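PDB 2FRE: NAD(P)H-flavin oxidoreductase from Agrobacterium tumefaciens str. C58, which binds flavin mononucleotide and probably uses it to pass reducing equivalents from NAD(P)H to an acceptor, as in the nitroreductase family. Local coordinates for residues His44-Ala49 with Gln53-Val58; Asp95-Ile98 with Lys104-Ser107. All coordinates share one frame; numbering follows the deposited sequence.

Overall arrangement
Following the chain from its N terminus, residues 44-49 of interaction 1 follow on from helix 33-44, run past the flavin mononucleotide and are met by 53-58, closing a tight loop of three residues before strand 55-61. Interaction 2 comes later, at the end of strand 87-98, where residues 95-98 turn back through a five-residue loop and pair with 104-107 in a beta hairpin. The two contacts follow in series, neither nested nor crossed. Strands 55-61 and 87-98 are neighbours in one antiparallel sheet, so both contacts are built on it, with centres about 14 Å apart and nearest atoms about 6 Å apart. The first is buried beside the cofactor, the second lies at the surface.

Interaction 1 of 2, residues His44-Ala49 with Gln53-Val58. With FMN (flavin mononucleotide), chain D.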
loop_
_atom_site.group_PDB
_atom_site.type_symbol
_atom_site.label_atom_id
_atom_site.label_comp_id
_atom_site.label_asym_id
_atom_site.label_seq_id
_atom_site.Cartn_x
_atom_site.Cartn_y
_atom_site.Cartn_z
ATOM N N HIS A 44 6.534 2.828 -8.244
ATOM C CA HIS A 44 7.751 3.469 -7.733
ATOM C C HIS A 44 7.548 4.934 -7.344
ATOM O O HIS A 44 8.447 5.549 -6.749
ATOM C CB HIS A 44 8.922 3.268 -8.737
ATOM C CG HIS A 44 9.336 4.489 -9.506
ATOM N ND1 HIS A 44 10.631 4.969 -9.488
ATOM C CD2 HIS A 44 8.649 5.305 -10.336
ATOM C CE1 HIS A 44 10.718 6.030 -10.273
ATOM N NE2 HIS A 44 9.526 6.266 -10.787
ATOM N N TRP A 45 6.383 5.490 -7.692
ATOM C CA TRP A 45 5.971 6.818 -7.215
ATOM C C TRP A 45 5.305 6.814 -5.830
ATOM O O TRP A 45 4.856 7.862 -5.344
ATOM C CB TRP A 45 5.079 7.532 -8.244
ATOM C CG TRP A 45 5.876 8.235 -9.236
ATOM C CD1 TRP A 45 6.111 7.867 -10.527
ATOM C CD2 TRP A 45 6.599 9.441 -9.023
ATOM N NE1 TRP A 45 6.929 8.777 -11.136
ATOM C CE2 TRP A 45 7.251 9.755 -10.231
ATOM C CE3 TRP A 45 6.751 10.299 -7.925
ATOM C CZ2 TRP A 45 8.049 10.882 -10.370
ATOM C CZ3 TRP A 45 7.558 11.415 -8.064
ATOM C CH2 TRP A 45 8.188 11.697 -9.280
ATOM N N ALA A 46 5.264 5.655 -5.173
ATOM C CA ALA A 46 4.627 5.558 -3.880
ATOM C C ALA A 46 5.384 6.357 -2.829
ATOM O O ALA A 46 6.584 6.574 -2.963
ATOM C CB ALA A 46 4.493 4.086 -3.457
ATOM N N PRO A 47 4.687 6.770 -1.750
ATOM C CA PRO A 47 5.427 7.379 -0.652
ATOM C C PRO A 47 6.154 6.317 0.156
ATOM O O PRO A 47 5.790 5.115 0.107
ATOM C CB PRO A 47 4.337 8.028 0.186
ATOM C CG PRO A 47 3.143 7.066 -0.012
ATOM C CD PRO A 47 3.239 6.678 -1.460
ATOM N N SER A 48 7.178 6.759 0.889
ATOM C CA SER A 48 7.933 5.888 1.756
ATOM C C SER A 48 8.627 6.731 2.803
ATOM O O SER A 48 8.946 7.881 2.557
ATOM C CB SER A 48 8.979 5.076 0.986
ATOM O OG SER A 48 9.891 5.921 0.289
ATOM N N ALA A 49 8.862 6.149 3.966
ATOM C CA ALA A 49 9.613 6.840 5.005
ATOM C C ALA A 49 10.937 7.349 4.440
ATOM O O ALA A 49 11.676 6.632 3.746
ATOM C CB ALA A 49 9.858 5.946 6.224
ATOM N N GLN A 53 12.461 4.705 -0.642
ATOM C CA GLN A 53 12.014 3.914 -1.790
ATOM C C GLN A 53 12.598 2.503 -1.727
ATOM O O GLN A 53 13.418 2.126 -2.586
ATOM C CB GLN A 53 12.405 4.604 -3.108
ATOM C CG GLN A 53 11.959 6.063 -3.229
ATOM C CD GLN A 53 12.687 6.816 -4.345
ATOM O OE1 GLN A 53 12.539 6.496 -5.527
ATOM N NE2 GLN A 53 13.476 7.811 -3.972
ATOM N N PRO A 54 12.226 1.740 -0.682
ATOM C CA PRO A 54 12.843 0.439 -0.389
ATOM C C PRO A 54 12.372 -0.728 -1.271
ATOM O O PRO A 54 12.985 -1.787 -1.255
ATOM C CB PRO A 54 12.455 0.197 1.077
ATOM C CG PRO A 54 11.092 0.882 1.194
ATOM C CD PRO A 54 11.223 2.116 0.333
ATOM N N TRP A 55 11.306 -0.530 -2.027
ATOM C CA TRP A 55 10.799 -1.551 -2.951
ATOM C C TRP A 55 11.740 -1.875 -4.114
ATOM O O TRP A 55 12.438 -1.005 -4.645
ATOM C CB TRP A 55 9.453 -1.121 -3.543
ATOM C CG TRP A 55 9.430 0.340 -3.939
ATOM C CD1 TRP A 55 10.011 0.915 -5.027
ATOM C CD2 TRP A 55 8.822 1.400 -3.199
ATOM N NE1 TRP A 55 9.809 2.271 -5.006
ATOM C CE2 TRP A 55 9.072 2.593 -3.895
ATOM C CE3 TRP A 55 8.109 1.452 -1.998
ATOM C CZ2 TRP A 55 8.588 3.820 -3.460
ATOM C CZ3 TRP A 55 7.643 2.653 -1.567
ATOM C CH2 TRP A 55 7.895 3.835 -2.288
ATOM N N ARG A 56 11.724 -3.144 -4.512
ATOM C CA ARG A 56 12.306 -3.597 -5.755
ATOM C C ARG A 56 11.316 -4.555 -6.421
ATOM O O ARG A 56 10.500 -5.198 -5.742
ATOM C CB ARG A 56 13.629 -4.325 -5.515
ATOM C CG ARG A 56 14.654 -3.541 -4.730
ATOM C CD ARG A 56 15.239 -2.380 -5.516
ATOM N NE ARG A 56 16.357 -1.786 -4.791
ATOM C CZ ARG A 56 16.241 -0.824 -3.860
ATOM N NH1 ARG A 56 15.063 -0.311 -3.523
ATOM N NH2 ARG A 56 17.323 -0.365 -3.256
ATOM N N PHE A 57 11.402 -4.646 -7.748
ATOM C CA PHE A 57 10.537 -5.537 -8.553
ATOM C C PHE A 57 11.379 -6.380 -9.517
ATOM O O PHE A 57 12.153 -5.841 -10.323
ATOM C CB PHE A 57 9.536 -4.720 -9.353
ATOM C CG PHE A 57 8.865 -3.664 -8.543
ATOM C CD1 PHE A 57 7.844 -3.991 -7.676
ATOM C CD2 PHE A 57 9.276 -2.336 -8.625
ATOM C CE1 PHE A 57 7.238 -3.024 -6.904
ATOM C CE2 PHE A 57 8.676 -1.360 -7.824
ATOM C CZ PHE A 57 7.654 -1.713 -6.975
ATOM N N VAL A 58 11.221 -7.695 -9.444
ATOM C CA VAL A 58 11.865 -8.593 -10.405
ATOM C C VAL A 58 10.738 -9.251 -11.208
ATOM O O VAL A 58 9.861 -9.903 -10.648
ATOM C CB VAL A 58 12.768 -9.610 -9.697
ATOM C CG1 VAL A 58 13.503 -10.489 -10.688
ATOM C CG2 VAL A 58 13.777 -8.849 -8.817
HETATM N N1 FMN D . 7.286 12.947 6.764
HETATM C C2 FMN D . 7.700 13.724 7.840
HETATM O O2 FMN D . 7.725 14.941 7.680
HETATM N N3 FMN D . 7.989 13.158 9.052
HETATM C C4 FMN D . 7.920 11.792 9.216
HETATM O O4 FMN D . 7.912 11.303 10.354
HETATM C C4A FMN D . 7.529 11.014 8.126
HETATM N N5 FMN D . 7.445 9.641 8.246
HETATM C C5A FMN D . 6.982 8.881 7.189
HETATM C C6 FMN D . 6.855 7.507 7.336
HETATM C C7 FMN D . 6.380 6.714 6.284
HETATM C C7M FMN D . 5.803 5.381 6.672
HETATM C C8 FMN D . 6.023 7.305 5.073
HETATM C C8M FMN D . 5.008 6.641 4.154
HETATM C C9 FMN D . 6.170 8.673 4.928
HETATM C C9A FMN D . 6.655 9.457 5.980
HETATM N N10 FMN D . 6.795 10.818 5.813
HETATM C C10 FMN D . 7.206 11.592 6.905
HETATM C "C1'" FMN D . 6.787 11.424 4.437
HETATM C "C2'" FMN D . 7.744 10.876 3.371
HETATM O "O2'" FMN D . 9.032 11.504 3.487
HETATM C "C3'" FMN D . 7.186 11.164 1.978
HETATM O "O3'" FMN D . 5.974 10.451 1.807
HETATM C "C4'" FMN D . 8.205 10.824 0.865
HETATM O "O4'" FMN D . 9.308 11.732 0.897
HETATM C "C5'" FMN D . 7.624 10.867 -0.528
HETATM O "O5'" FMN D . 7.002 12.096 -0.754
HETATM P P FMN D . 5.474 12.245 -1.218
HETATM O O1P FMN D . 5.322 11.770 -2.624
HETATM O O2P FMN D . 4.643 11.420 -0.273
HETATM O O3P FMN D . 5.106 13.699 -1.201
HETATM O O HOH W 1 11.018 4.527 -6.367
#
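The indole of Trp-55 meets the loop containing His-44, Ala-46, Pro-47 and Ser-48. Its six-membered ring leads: CH2 comes within 3.1 Å of Ala-46 O and 3.4 Å of Pro-47 O, both oxygens lying at the ring edge, near its plane, facing its C-H groups. The methyl of Ala-46 reaches the same corner, CB to Trp-55 CH2 at 3.6 Å, while Ser-48 CB approaches obliquely, as does His-44 CA, 3.6 Å from Trp-55 NE1. Toward the rim of one face lie Gln-53 CA and Pro-54 CD, from its own segment. With chi1 at 43°, CG of Trp-55 sits between its backbone N and carbonyl carbon, which turns the indole back toward residues 44-48.

At the pyrrole end the link is a water, in the ring plane. It accepts from Trp-55 NE1 (2.9 Å) and donates to His-44 O (2.8 Å) and Gln-53 OE1 (2.6 Å), joining three polar atoms that do not meet directly. Gln-53 OE1 also accepts from Val-184 N of the second subunit. Nearer the cofactor, Gln-53 N donates to Ser-48 OG at 3.0 Å, with 153° at the hydrogen; this bond closes the loop.

The same segment borders the flavin mononucleotide: Pro-47 CB touches the ribityl O3', and Ala-49 packs its backbone N and methyl on the dimethylbenzene ring, its N also donating to Asp-113 OD2. Ser-22 and Arg-183 of the second subunit hydrogen-bond to the cofactor too, a shared site consistent with the dimeric nitroreductase family. The loop thus bridges cofactor and sheet, following helix 33-44 and leading into strand 55-61, which pairs with strand 87-98 and, through Phe-57 and Val-58, with a strand of the second subunit; helix 110-127 packs on Ala-46, Ser-48, Pro-54 and Trp-55.

Interaction 2 of 2, residues Asp95-Ile98 with Lys104-Ser107; sequences DHTI and KKPS
Lys-104 lays its extended aliphatic chain across the imidazole of His-96. The methylene CD stands over one ring face, 3.8 Å from the ring centroid and 20° off the normal, a CH-pi contact; further along, NZ reaches 3.5 Å from His-96 NE2. Chi1 of His-96, 56°, swings the ring between its backbone N and carbonyl carbon, and ND1 donates a weak hydrogen bond to Thr-97 O, within its own segment. Asp-95 OD1 and Ile-98 CB lie at the ring edge, in plane, so the imidazole is bordered by its own segment as well as covered by the lysine.

On the other face of the hairpin Thr-97 and Lys-105 meet at an angle, CG2 of Thr-97 touching CB of Lys-105 at 3.7 Å. Their backbones form the hydrogen-bonded pair: Thr-97 N to Lys-105 O is 2.8 Å and Lys-105 N to Thr-97 O is 2.9 Å. Ser-107 N adds a third hydrogen bond, to Asp-95 O.

The hairpin puts short strand 104-106 against the last residues of strand 87-98, at the surface of the antiparallel sheet; Asp-95 also makes a backbone hydrogen bond with Gly-152, and Ser-107, its OG bonded to Thr-109 N, leads into helix 110-127.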
loop_
_atom_site.group_PDB
_atom_site.type_symbol
_atom_site.label_atom_id
_atom_site.label_comp_id
_atom_site.label_asym_id
_atom_site.label_seq_id
_atom_site.Cartn_x
_atom_site.Cartn_y
_atom_site.Cartn_z
ATOM N N ASP A 95 15.470 -4.407 3.703
ATOM C CA ASP A 95 15.049 -4.428 5.120
ATOM C C ASP A 95 15.889 -3.520 6.019
ATOM O O ASP A 95 15.799 -3.575 7.248
ATOM C CB ASP A 95 15.037 -5.851 5.685
ATOM C CG ASP A 95 16.426 -6.466 5.817
ATOM O OD1 ASP A 95 17.451 -5.755 5.934
ATOM O OD2 ASP A 95 16.477 -7.702 5.812
ATOM N N HIS A 96 16.681 -2.670 5.393
ATOM C CA HIS A 96 17.568 -1.793 6.115
ATOM C C HIS A 96 17.821 -0.597 5.239
ATOM O O HIS A 96 17.549 -0.626 4.045
ATOM C CB HIS A 96 18.890 -2.506 6.337
ATOM C CG HIS A 96 19.523 -2.975 5.063
ATOM N ND1 HIS A 96 20.525 -2.272 4.429
ATOM C CD2 HIS A 96 19.274 -4.053 4.283
ATOM C CE1 HIS A 96 20.873 -2.904 3.323
ATOM N NE2 HIS A 96 20.133 -3.991 3.214
ATOM N N THR A 97 18.372 0.443 5.828
ATOM C CA THR A 97 18.983 1.481 5.029
ATOM C C THR A 97 20.493 1.265 5.062
ATOM O O THR A 97 21.041 0.734 6.027
ATOM C CB THR A 97 18.600 2.893 5.506
ATOM O OG1 THR A 97 19.326 3.866 4.728
ATOM C CG2 THR A 97 18.905 3.069 6.984
ATOM N N ILE A 98 21.154 1.655 3.980
ATOM C CA ILE A 98 22.590 1.525 3.877
ATOM C C ILE A 98 23.155 2.874 3.457
ATOM O O ILE A 98 22.603 3.547 2.581
ATOM C CB ILE A 98 22.997 0.413 2.887
ATOM C CG1 ILE A 98 24.512 0.226 2.895
ATOM C CG2 ILE A 98 22.468 0.702 1.471
ATOM C CD1 ILE A 98 24.978 -1.067 2.234
ATOM N N LYS A 104 24.666 -0.394 7.814
ATOM C CA LYS A 104 23.269 -0.867 7.746
ATOM C C LYS A 104 22.481 -0.585 9.027
ATOM O O LYS A 104 22.972 -0.828 10.134
ATOM C CB LYS A 104 23.228 -2.364 7.457
ATOM C CG LYS A 104 23.839 -2.757 6.122
ATOM C CD LYS A 104 23.361 -4.140 5.709
ATOM C CE LYS A 104 24.087 -4.651 4.482
ATOM N NZ LYS A 104 23.232 -5.572 3.632
ATOM N N LYS A 105 21.258 -0.070 8.852
ATOM C CA LYS A 105 20.326 0.170 9.949
ATOM C C LYS A 105 18.972 -0.459 9.602
ATOM O O LYS A 105 18.451 -0.209 8.532
ATOM C CB LYS A 105 20.128 1.674 10.167
ATOM C CG LYS A 105 19.264 2.005 11.378
ATOM C CD LYS A 105 19.080 3.520 11.587
ATOM C CE LYS A 105 17.806 4.053 10.926
ATOM N NZ LYS A 105 17.250 5.245 11.660
ATOM N N PRO A 106 18.401 -1.254 10.514
ATOM C CA PRO A 106 17.095 -1.868 10.306
ATOM C C PRO A 106 16.035 -0.832 9.946
ATOM O O PRO A 106 15.990 0.249 10.548
ATOM C CB PRO A 106 16.773 -2.489 11.665
ATOM C CG PRO A 106 18.061 -2.682 12.323
ATOM C CD PRO A 106 18.980 -1.621 11.820
ATOM N N SER A 107 15.208 -1.158 8.962
ATOM C CA SER A 107 14.136 -0.281 8.543
ATOM C C SER A 107 12.853 -0.656 9.262
ATOM O O SER A 107 12.457 -1.820 9.264
ATOM C CB SER A 107 13.905 -0.397 7.042
ATOM O OG SER A 107 12.627 0.105 6.733
#